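Local coordinates for protein putative enoyl-CoA hydratase (Streptomyces coelicolor A3, PDB 3G64) that probably acts on acyl-CoA thioesters as a crotonase-family enzyme, its presumed reaction being the hydration of enoyl-CoA, at residues V130-A134 with M160-L166. Sequence-based numbering, arbitrary orientation.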
# COMPACT_ATOMS: atom_id res chain seq x y z
N VAL A 130 14.27 -11.29 1.63
CA VAL A 130 14.20 -9.98 0.96
C VAL A 130 14.44 -10.11 -0.53
O VAL A 130 13.81 -9.41 -1.32
CB VAL A 130 15.15 -8.91 1.57
CG1 VAL A 130 14.84 -7.47 0.94
CG2 VAL A 130 14.99 -8.88 3.08
N LEU A 131 15.33 -11.02 -0.91
CA LEU A 131 15.52 -11.31 -2.33
C LEU A 131 14.22 -11.83 -2.94
O LEU A 131 13.82 -11.41 -4.02
CB LEU A 131 16.63 -12.35 -2.50
CG LEU A 131 18.03 -11.79 -2.25
CD1 LEU A 131 19.08 -12.90 -2.42
CD2 LEU A 131 18.31 -10.59 -3.19
N ALA A 132 13.53 -12.71 -2.22
CA ALA A 132 12.24 -13.19 -2.68
C ALA A 132 11.25 -12.02 -2.82
O ALA A 132 10.56 -11.88 -3.82
CB ALA A 132 11.69 -14.25 -1.72
N LEU A 133 11.21 -11.16 -1.81
CA LEU A 133 10.28 -10.04 -1.80
C LEU A 133 10.56 -9.06 -2.96
O LEU A 133 9.65 -8.43 -3.49
CB LEU A 133 10.41 -9.32 -0.44
CG LEU A 133 9.50 -8.15 -0.09
CD1 LEU A 133 8.04 -8.64 -0.04
CD2 LEU A 133 9.93 -7.56 1.26
N ALA A 134 11.82 -8.94 -3.38
CA ALA A 134 12.18 -7.99 -4.43
C ALA A 134 11.80 -8.50 -5.83
O ALA A 134 11.58 -7.72 -6.76
CB ALA A 134 13.67 -7.65 -4.38
N MSE A 160 18.39 -3.97 3.70
CA MSE A 160 18.43 -4.06 2.25
C MSE A 160 17.08 -3.81 1.55
O MSE A 160 16.74 -4.45 0.54
CB MSE A 160 19.10 -5.38 1.82
CG MSE A 160 18.38 -6.65 2.26
SE MSE A 160 19.55 -8.25 2.15
CE MSE A 160 19.58 -8.52 0.21
N GLY A 161 16.31 -2.86 2.07
CA GLY A 161 15.07 -2.47 1.42
C GLY A 161 13.79 -3.12 1.94
O GLY A 161 12.71 -2.81 1.47
N ALA A 162 13.91 -4.02 2.91
CA ALA A 162 12.74 -4.76 3.38
C ALA A 162 11.66 -3.85 3.97
O ALA A 162 10.49 -4.11 3.81
CB ALA A 162 13.16 -5.81 4.43
N ALA A 163 12.05 -2.80 4.67
CA ALA A 163 11.06 -1.94 5.29
C ALA A 163 10.42 -1.00 4.27
O ALA A 163 9.36 -0.40 4.54
CB ALA A 163 11.66 -1.14 6.45
N TYR A 164 11.05 -0.85 3.12
CA TYR A 164 10.41 -0.14 2.00
C TYR A 164 9.46 -1.10 1.26
O TYR A 164 8.27 -0.79 1.02
CB TYR A 164 11.48 0.39 1.04
CG TYR A 164 10.95 0.96 -0.26
CD1 TYR A 164 10.59 2.31 -0.36
CD2 TYR A 164 10.82 0.15 -1.39
CE1 TYR A 164 10.10 2.84 -1.57
CE2 TYR A 164 10.33 0.66 -2.61
CZ TYR A 164 9.97 2.00 -2.70
OH TYR A 164 9.49 2.48 -3.92
N LEU A 165 9.97 -2.27 0.88
CA LEU A 165 9.15 -3.16 0.06
C LEU A 165 8.00 -3.80 0.84
O LEU A 165 6.89 -3.89 0.35
CB LEU A 165 10.00 -4.26 -0.54
CG LEU A 165 10.98 -3.80 -1.62
CD1 LEU A 165 11.97 -4.94 -1.93
CD2 LEU A 165 10.24 -3.34 -2.90
N LEU A 166 8.26 -4.26 2.06
CA LEU A 166 7.26 -5.13 2.69
C LEU A 166 5.91 -4.43 2.88
O LEU A 166 4.89 -4.99 2.52
CB LEU A 166 7.78 -5.78 3.99
CG LEU A 166 6.91 -6.93 4.54
CD1 LEU A 166 6.70 -8.13 3.57
CD2 LEU A 166 7.51 -7.41 5.86
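Helix segments 130-134 and 162-166 run in roughly the same direction, their axes 10.1 Å apart at closest and inclined by 41°. The register pairs V130 with A162, whose CA atoms lie 5.9 Å apart, and L133 with L165, at 7.2 Å. G161, the N-cap of the second helix, has phi/psi of 96°/-2°, where a CB would collide with the carbonyl oxygen of M160, so glycine suits the turn; its N is hydrogen-bonded to D246 of a second subunit. The small A162 allows close approach, its CB 3.8 Å from V130 CG2, while V130 CG1 meets M160 CG at 3.9 Å. In the crotonase fold expected from the family, this contact joins successive helices 127-134 and 162-170, with V106 of helix 92-111 touching M160, A134 and L165. L133 places CD2 3.8 Å from L165 CB and CD1 3.9 Å from L166 CD1. The small A134 accommodates the tip of L165, its CB 4.0 Å from L165 CD1. Selenomethionine M160 extends its flexible chain, M160 CE lying 4.2 Å from L131 CD2.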